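Local coordinates for ABC transporter sugar binding protein (Xanthomonas axonopodis pv. citri, PDB 3UOR) that probably binds maltose or a related sugar in the periplasm and hands it to an ABC transporter for import, at residues A[201-213]-A[369-381]. Numbering follows the deposited sequence.
Sequences ALQQDDRLLRDHD and KATPKVLEWERIV
In this periplasmic-binding-protein fold, the loop leaving helix 195-202 and its hairpin strand 209-210 lie against the lead-in to helix 377-394, with L209 and P372 at the middle of the contact. L209 CD1 sits 3.7 Å from P372 CB and meets V374 CG2 tip to tip, while its other methyl, CD2, faces I380 CD1. L208 comes in beside it, its CD1 3.9 Å from W377 CH2, in the plane of the indole and at its edge. W377 has CG anti to the backbone N (chi1 -176°), which swings the ring from the first turn of the helix toward both leucines; T371 CB and P372 CD lie over one of its faces. V409 of helix 398-412 touches both L209 and I380 and continues this apolar layer.

Over the proline runs R207, extended from CG to NE, with P372 CG 4.1 Å above the centre of the guanidinium plane. D213 holds that plane side-on: NE of R207 reaches D213 OD1 at 2.8 Å and NH2 of R207 reaches D213 OD2 at 2.9 Å, nearly straight and through syn lone pairs, which should fix the group's rotation. At the other end, the extended chain of K369 carries NZ to the backbone carbonyl of L202, a 3.0 Å hydrogen bond to L202 O, with Q204 O 3.1 Å from the same NZ.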
ATOM      1  N   ALA A 201      10.678   7.648   1.680  1.00 27.82           N
ATOM      2  CA  ALA A 201      10.701   8.329   2.980  1.00 26.60           C
ATOM      3  C   ALA A 201      10.523   7.336   4.123  1.00 34.47           C
ATOM      4  O   ALA A 201      11.132   7.480   5.197  1.00 34.88           O
ATOM      5  CB  ALA A 201       9.619   9.412   3.037  1.00 28.03           C
ATOM      6  N   LEU A 202       9.692   6.318   3.891  1.00 28.39           N
ATOM      7  CA  LEU A 202       9.538   5.234   4.864  1.00 31.40           C
ATOM      8  C   LEU A 202      10.820   4.422   5.075  1.00 32.26           C
ATOM      9  O   LEU A 202      10.928   3.724   6.063  1.00 34.04           O
ATOM     10  CB  LEU A 202       8.401   4.293   4.474  1.00 25.06           C
ATOM     11  CG  LEU A 202       7.026   4.916   4.572  1.00 25.77           C
ATOM     12  CD1 LEU A 202       5.979   3.960   3.994  1.00 24.80           C
ATOM     13  CD2 LEU A 202       6.765   5.209   6.006  1.00 24.28           C
ATOM     14  N   GLN A 203      11.781   4.499   4.149  1.00 30.84           N
ATOM     15  CA  GLN A 203      13.047   3.766   4.329  1.00 27.30           C
ATOM     16  C   GLN A 203      14.029   4.453   5.286  1.00 34.71           C
ATOM     17  O   GLN A 203      15.146   3.983   5.447  1.00 40.30           O
ATOM     18  CB  GLN A 203      13.737   3.505   2.981  1.00 19.11           C
ATOM     19  CG  GLN A 203      12.886   2.701   2.009  1.00 30.22           C
ATOM     20  CD  GLN A 203      13.549   2.567   0.681  1.00 34.32           C
ATOM     21  OE1 GLN A 203      14.400   3.387   0.313  1.00 35.27           O
ATOM     22  NE2 GLN A 203      13.180   1.531  -0.059  1.00 29.87           N
ATOM     23  N   GLN A 204      13.617   5.550   5.920  1.00 34.48           N
ATOM     24  CA  GLN A 204      14.525   6.324   6.772  1.00 36.12           C
ATOM     25  C   GLN A 204      14.250   5.981   8.222  1.00 38.14           C
ATOM     26  O   GLN A 204      13.168   5.534   8.544  1.00 42.19           O
ATOM     27  CB  GLN A 204      14.320   7.834   6.554  1.00 29.67           C
ATOM     28  CG  GLN A 204      14.375   8.287   5.067  1.00 25.38           C
ATOM     29  CD  GLN A 204      15.593   7.734   4.326  1.00 33.86           C
ATOM     30  OE1 GLN A 204      16.724   7.844   4.805  1.00 37.81           O
ATOM     31  NE2 GLN A 204      15.361   7.128   3.154  1.00 33.52           N
ATOM     32  N   ASP A 205      15.207   6.248   9.101  1.00 35.01           N
ATOM     33  CA  ASP A 205      15.089   5.877  10.506  1.00 46.28           C
ATOM     34  C   ASP A 205      14.160   6.767  11.285  1.00 50.06           C
ATOM     35  O   ASP A 205      13.659   6.374  12.340  1.00 54.13           O
ATOM     36  CB  ASP A 205      16.453   5.927  11.180  1.00 57.94           C
ATOM     37  CG  ASP A 205      17.313   4.753  10.809  1.00 72.54           C
ATOM     38  OD1 ASP A 205      16.736   3.669  10.566  1.00 73.59           O
ATOM     39  OD2 ASP A 205      18.553   4.916  10.752  1.00 76.33           O
ATOM     40  N   ASP A 206      13.947   7.980  10.798  1.00 39.11           N
ATOM     41  CA  ASP A 206      13.085   8.876  11.551  1.00 50.45           C
ATOM     42  C   ASP A 206      11.651   8.837  11.027  1.00 46.25           C
ATOM     43  O   ASP A 206      11.369   8.258   9.983  1.00 58.41           O
ATOM     44  CB  ASP A 206      13.675  10.302  11.697  1.00 51.43           C
ATOM     45  CG  ASP A 206      13.793  11.043  10.376  1.00 52.45           C
ATOM     46  OD1 ASP A 206      13.555  10.413   9.325  1.00 50.01           O
ATOM     47  OD2 ASP A 206      14.114  12.262  10.397  1.00 54.51           O
ATOM     48  N   ARG A 207      10.752   9.420  11.800  1.00 35.63           N
ATOM     49  CA  ARG A 207       9.327   9.385  11.541  1.00 42.76           C
ATOM     50  C   ARG A 207       8.932  10.666  10.777  1.00 38.80           C
ATOM     51  O   ARG A 207       9.552  11.711  10.965  1.00 34.00           O
ATOM     52  CB  ARG A 207       8.643   9.329  12.902  1.00 55.14           C
ATOM     53  CG  ARG A 207       7.191   8.934  12.932  1.00 55.96           C
ATOM     54  CD  ARG A 207       6.699   8.964  14.386  1.00 53.26           C
ATOM     55  NE  ARG A 207       5.280   8.668  14.474  1.00 47.28           N
ATOM     56  CZ  ARG A 207       4.741   7.523  14.077  1.00 45.94           C
ATOM     57  NH1 ARG A 207       5.518   6.568  13.583  1.00 55.79           N
ATOM     58  NH2 ARG A 207       3.431   7.327  14.189  1.00 54.07           N
ATOM     59  N   LEU A 208       7.927  10.578   9.909  1.00 31.06           N
ATOM     60  CA  LEU A 208       7.464  11.729   9.131  1.00 31.86           C
ATOM     61  C   LEU A 208       6.681  12.764   9.949  1.00 34.40           C
ATOM     62  O   LEU A 208       6.483  13.892   9.495  1.00 34.55           O
ATOM     63  CB  LEU A 208       6.641  11.259   7.937  1.00 26.86           C
ATOM     64  CG  LEU A 208       7.495  10.690   6.806  1.00 30.30           C
ATOM     65  CD1 LEU A 208       6.635  10.130   5.699  1.00 31.41           C
ATOM     66  CD2 LEU A 208       8.430  11.769   6.258  1.00 30.70           C
ATOM     67  N   LEU A 209       6.220  12.389  11.143  1.00 36.22           N
ATOM     68  CA  LEU A 209       5.614  13.359  12.071  1.00 29.05           C
ATOM     69  C   LEU A 209       6.409  13.322  13.364  1.00 38.69           C
ATOM     70  O   LEU A 209       7.194  12.399  13.582  1.00 41.16           O
ATOM     71  CB  LEU A 209       4.154  13.000  12.368  1.00 27.27           C
ATOM     72  CG  LEU A 209       3.217  12.922  11.162  1.00 26.72           C
ATOM     73  CD1 LEU A 209       1.802  12.591  11.641  1.00 19.81           C
ATOM     74  CD2 LEU A 209       3.241  14.264  10.409  1.00 22.06           C
ATOM     75  N   ARG A 210       6.214  14.304  14.229  1.00 35.50           N
ATOM     76  CA  ARG A 210       6.965  14.330  15.477  1.00 35.16           C
ATOM     77  C   ARG A 210       6.103  14.827  16.614  1.00 39.94           C
ATOM     78  O   ARG A 210       5.011  15.361  16.397  1.00 36.00           O
ATOM     79  CB  ARG A 210       8.193  15.231  15.359  1.00 34.12           C
ATOM     80  CG  ARG A 210       7.827  16.691  15.026  1.00 38.83           C
ATOM     81  CD  ARG A 210       9.057  17.543  14.752  1.00 37.73           C
ATOM     82  NE  ARG A 210       8.667  18.881  14.339  1.00 39.46           N
ATOM     83  CZ  ARG A 210       8.324  19.844  15.184  1.00 42.61           C
ATOM     84  NH1 ARG A 210       8.336  19.604  16.489  1.00 41.70           N
ATOM     85  NH2 ARG A 210       7.960  21.041  14.723  1.00 40.12           N
ATOM     86  N   ASP A 211       6.616  14.645  17.828  1.00 37.95           N
ATOM     87  CA  ASP A 211       6.010  15.177  19.040  1.00 42.29           C
ATOM     88  C   ASP A 211       4.547  14.760  19.173  1.00 44.86           C
ATOM     89  O   ASP A 211       3.633  15.581  19.062  1.00 43.48           O
ATOM     90  CB  ASP A 211       6.171  16.700  19.102  1.00 45.80           C
ATOM     91  CG  ASP A 211       5.670  17.283  20.413  1.00 66.87           C
ATOM     92  OD1 ASP A 211       5.249  18.460  20.428  1.00 75.32           O
ATOM     93  OD2 ASP A 211       5.691  16.561  21.433  1.00 75.03           O
ATOM     94  N   HIS A 212       4.349  13.472  19.414  1.00 45.67           N
ATOM     95  CA  HIS A 212       3.028  12.884  19.582  1.00 47.69           C
ATOM     96  C   HIS A 212       2.233  12.999  18.299  1.00 46.17           C
ATOM     97  O   HIS A 212       0.997  13.032  18.317  1.00 38.33           O
ATOM     98  CB  HIS A 212       2.280  13.518  20.754  1.00 46.27           C
ATOM     99  CG  HIS A 212       2.922  13.265  22.077  1.00 53.29           C
ATOM    100  ND1 HIS A 212       3.696  14.207  22.721  1.00 56.10           N
ATOM    101  CD2 HIS A 212       2.930  12.165  22.868  1.00 55.33           C
ATOM    102  CE1 HIS A 212       4.135  13.705  23.862  1.00 59.03           C
ATOM    103  NE2 HIS A 212       3.682  12.469  23.975  1.00 59.02           N
ATOM    104  N   ASP A 213       2.967  13.016  17.191  1.00 39.42           N
ATOM    105  CA  ASP A 213       2.373  13.126  15.866  1.00 37.81           C
ATOM    106  C   ASP A 213       1.515  14.381  15.764  1.00 36.62           C
ATOM    107  O   ASP A 213       0.549  14.414  15.021  1.00 41.26           O
ATOM    108  CB  ASP A 213       1.569  11.881  15.529  1.00 33.12           C
ATOM    109  CG  ASP A 213       2.457  10.673  15.256  1.00 41.53           C
ATOM    110  OD1 ASP A 213       3.696  10.828  15.173  1.00 34.94           O
ATOM    111  OD2 ASP A 213       1.913   9.566  15.114  1.00 46.48           O
ATOM    112  N   LYS A 369       6.451  -0.807   6.291  1.00 26.91           N
ATOM    113  CA  LYS A 369       6.264  -0.045   7.535  1.00 28.55           C
ATOM    114  C   LYS A 369       4.952   0.698   7.457  1.00 36.74           C
ATOM    115  O   LYS A 369       4.640   1.259   6.403  1.00 36.19           O
ATOM    116  CB  LYS A 369       7.349   1.042   7.710  1.00 28.01           C
ATOM    117  CG  LYS A 369       8.728   0.610   8.183  1.00 49.64           C
ATOM    118  CD  LYS A 369       9.634   1.860   8.394  1.00 69.03           C
ATOM    119  CE  LYS A 369      11.127   1.487   8.548  1.00 75.48           C
ATOM    120  NZ  LYS A 369      12.097   2.655   8.553  1.00 62.88           N
ATOM    121  N   ALA A 370       4.232   0.768   8.581  1.00 36.23           N
ATOM    122  CA  ALA A 370       3.000   1.543   8.663  1.00 38.11           C
ATOM    123  C   ALA A 370       3.300   3.049   8.652  1.00 37.94           C
ATOM    124  O   ALA A 370       4.314   3.494   9.191  1.00 33.98           O
ATOM    125  CB  ALA A 370       2.224   1.171   9.917  1.00 36.90           C
ATOM    126  N   THR A 371       2.423   3.825   8.023  1.00 39.22           N
ATOM    127  CA  THR A 371       2.514   5.298   8.057  1.00 34.17           C
ATOM    128  C   THR A 371       1.959   5.768   9.396  1.00 28.05           C
ATOM    129  O   THR A 371       1.218   5.017  10.046  1.00 31.61           O
ATOM    130  CB  THR A 371       1.690   5.910   6.917  1.00 29.79           C
ATOM    131  OG1 THR A 371       0.508   5.116   6.706  1.00 28.16           O
ATOM    132  CG2 THR A 371       2.485   5.916   5.637  1.00 25.96           C
ATOM    133  N   PRO A 372       2.296   7.007   9.823  1.00 29.72           N
ATOM    134  CA  PRO A 372       1.819   7.477  11.129  1.00 29.33           C
ATOM    135  C   PRO A 372       0.307   7.334  11.238  1.00 38.67           C
ATOM    136  O   PRO A 372      -0.373   7.615  10.278  1.00 39.67           O
ATOM    137  CB  PRO A 372       2.260   8.945  11.150  1.00 31.02           C
ATOM    138  CG  PRO A 372       3.509   8.933  10.321  1.00 28.13           C
ATOM    139  CD  PRO A 372       3.202   7.988   9.195  1.00 26.36           C
ATOM    140  N   LYS A 373      -0.203   6.859  12.370  1.00 44.27           N
ATOM    141  CA  LYS A 373      -1.618   6.513  12.464  1.00 47.91           C
ATOM    142  C   LYS A 373      -2.489   7.675  12.922  1.00 53.19           C
ATOM    143  O   LYS A 373      -3.144   7.597  13.961  1.00 63.85           O
ATOM    144  CB  LYS A 373      -1.840   5.311  13.384  1.00 42.88           C
ATOM    145  CG  LYS A 373      -1.423   3.979  12.797  1.00 52.85           C
ATOM    146  CD  LYS A 373      -0.189   3.500  13.524  1.00 61.47           C
ATOM    147  CE  LYS A 373      -0.033   2.002  13.445  1.00 43.48           C
ATOM    148  NZ  LYS A 373       0.245   1.510  14.818  1.00 43.25           N
ATOM    149  N   VAL A 374      -2.497   8.743  12.134  1.00 40.21           N
ATOM    150  CA  VAL A 374      -3.381   9.873  12.390  1.00 34.30           C
ATOM    151  C   VAL A 374      -4.463   9.964  11.334  1.00 34.87           C
ATOM    152  O   VAL A 374      -4.263   9.696  10.150  1.00 36.50           O
ATOM    153  CB  VAL A 374      -2.613  11.190  12.450  1.00 35.36           C
ATOM    154  CG1 VAL A 374      -1.594  11.133  13.579  1.00 36.68           C
ATOM    155  CG2 VAL A 374      -1.920  11.475  11.106  1.00 30.73           C
ATOM    156  N   LEU A 375      -5.639  10.319  11.804  1.00 38.24           N
ATOM    157  CA  LEU A 375      -6.809  10.547  10.985  1.00 37.52           C
ATOM    158  C   LEU A 375      -6.495  11.465   9.778  1.00 39.95           C
ATOM    159  O   LEU A 375      -6.988  11.248   8.670  1.00 37.56           O
ATOM    160  CB  LEU A 375      -7.850  11.161  11.916  1.00 37.58           C
ATOM    161  CG  LEU A 375      -9.206  11.601  11.487  1.00 56.11           C
ATOM    162  CD1 LEU A 375     -10.057  11.601  12.740  1.00 60.79           C
ATOM    163  CD2 LEU A 375      -9.073  12.979  10.884  1.00 59.86           C
ATOM    164  N   GLU A 376      -5.632  12.455   9.972  1.00 30.81           N
ATOM    165  CA  GLU A 376      -5.343  13.403   8.889  1.00 41.25           C
ATOM    166  C   GLU A 376      -4.223  12.987   7.925  1.00 41.22           C
ATOM    167  O   GLU A 376      -3.779  13.782   7.078  1.00 34.24           O
ATOM    168  CB  GLU A 376      -5.153  14.825   9.432  1.00 39.78           C
ATOM    169  CG  GLU A 376      -4.437  14.940  10.753  1.00 47.18           C
ATOM    170  CD  GLU A 376      -5.283  14.556  11.982  1.00 43.24           C
ATOM    171  OE1 GLU A 376      -6.181  15.313  12.414  1.00 37.59           O
ATOM    172  OE2 GLU A 376      -5.002  13.496  12.555  1.00 44.30           O
ATOM    173  N   TRP A 377      -3.798  11.730   8.024  1.00 30.37           N
ATOM    174  CA  TRP A 377      -2.714  11.231   7.174  1.00 30.47           C
ATOM    175  C   TRP A 377      -2.962  11.404   5.665  1.00 34.77           C
ATOM    176  O   TRP A 377      -2.072  11.807   4.937  1.00 31.76           O
ATOM    177  CB  TRP A 377      -2.338   9.763   7.485  1.00 27.67           C
ATOM    178  CG  TRP A 377      -1.176   9.368   6.657  1.00 25.48           C
ATOM    179  CD1 TRP A 377      -1.174   8.514   5.585  1.00 23.41           C
ATOM    180  CD2 TRP A 377       0.152   9.893   6.758  1.00 24.02           C
ATOM    181  NE1 TRP A 377       0.092   8.445   5.051  1.00 23.34           N
ATOM    182  CE2 TRP A 377       0.915   9.297   5.747  1.00 23.55           C
ATOM    183  CE3 TRP A 377       0.773  10.790   7.632  1.00 24.50           C
ATOM    184  CZ2 TRP A 377       2.272   9.570   5.583  1.00 28.32           C
ATOM    185  CZ3 TRP A 377       2.095  11.060   7.473  1.00 25.87           C
ATOM    186  CH2 TRP A 377       2.845  10.454   6.455  1.00 33.22           C
ATOM    187  N   GLU A 378      -4.154  11.103   5.183  1.00 31.81           N
ATOM    188  CA  GLU A 378      -4.391  11.251   3.750  1.00 40.01           C
ATOM    189  C   GLU A 378      -4.231  12.693   3.273  1.00 37.75           C
ATOM    190  O   GLU A 378      -3.641  12.926   2.228  1.00 41.37           O
ATOM    191  CB  GLU A 378      -5.760  10.714   3.348  1.00 46.69           C
ATOM    192  CG  GLU A 378      -5.761   9.203   3.166  1.00 71.73           C
ATOM    193  CD  GLU A 378      -7.016   8.694   2.465  1.00 89.51           C
ATOM    194  OE1 GLU A 378      -8.123   8.816   3.038  1.00 85.03           O
ATOM    195  OE2 GLU A 378      -6.888   8.171   1.335  1.00 99.45           O
ATOM    196  N   ARG A 379      -4.746  13.656   4.033  1.00 29.55           N
ATOM    197  CA  ARG A 379      -4.540  15.066   3.711  1.00 33.76           C
ATOM    198  C   ARG A 379      -3.042  15.382   3.677  1.00 33.37           C
ATOM    199  O   ARG A 379      -2.544  16.034   2.773  1.00 37.70           O
ATOM    200  CB  ARG A 379      -5.224  15.961   4.745  1.00 33.28           C
ATOM    201  CG  ARG A 379      -6.748  15.961   4.660  1.00 49.58           C
ATOM    202  CD  ARG A 379      -7.390  16.499   5.944  1.00 55.83           C
ATOM    203  NE  ARG A 379      -7.331  17.958   6.034  1.00 66.75           N
ATOM    204  CZ  ARG A 379      -7.473  18.640   7.171  1.00 69.75           C
ATOM    205  NH1 ARG A 379      -7.666  17.977   8.311  1.00 63.92           N
ATOM    206  NH2 ARG A 379      -7.415  19.978   7.170  1.00 68.23           N
ATOM    207  N   ILE A 380      -2.322  14.893   4.670  1.00 30.35           N
ATOM    208  CA  ILE A 380      -0.899  15.146   4.747  1.00 31.71           C
ATOM    209  C   ILE A 380      -0.137  14.687   3.498  1.00 32.01           C
ATOM    210  O   ILE A 380       0.656  15.455   2.943  1.00 34.30           O
ATOM    211  CB  ILE A 380      -0.320  14.557   6.046  1.00 28.17           C
ATOM    212  CG1 ILE A 380      -0.834  15.383   7.227  1.00 29.88           C
ATOM    213  CG2 ILE A 380       1.202  14.533   5.997  1.00 27.13           C
ATOM    214  CD1 ILE A 380      -0.672  14.708   8.593  1.00 24.85           C
ATOM    215  N   VAL A 381      -0.379  13.466   3.019  1.00 33.77           N
ATOM    216  CA  VAL A 381       0.379  13.014   1.855  1.00 34.13           C
ATOM    217  C   VAL A 381      -0.034  13.727   0.598  1.00 32.56           C
ATOM    218  O   VAL A 381       0.780  13.851  -0.303  1.00 36.36           O
ATOM    219  CB  VAL A 381       0.391  11.474   1.592  1.00 33.67           C
ATOM    220  CG1 VAL A 381       1.100  10.753   2.688  1.00 36.01           C
ATOM    221  CG2 VAL A 381      -0.989  10.944   1.385  1.00 26.35           C
TER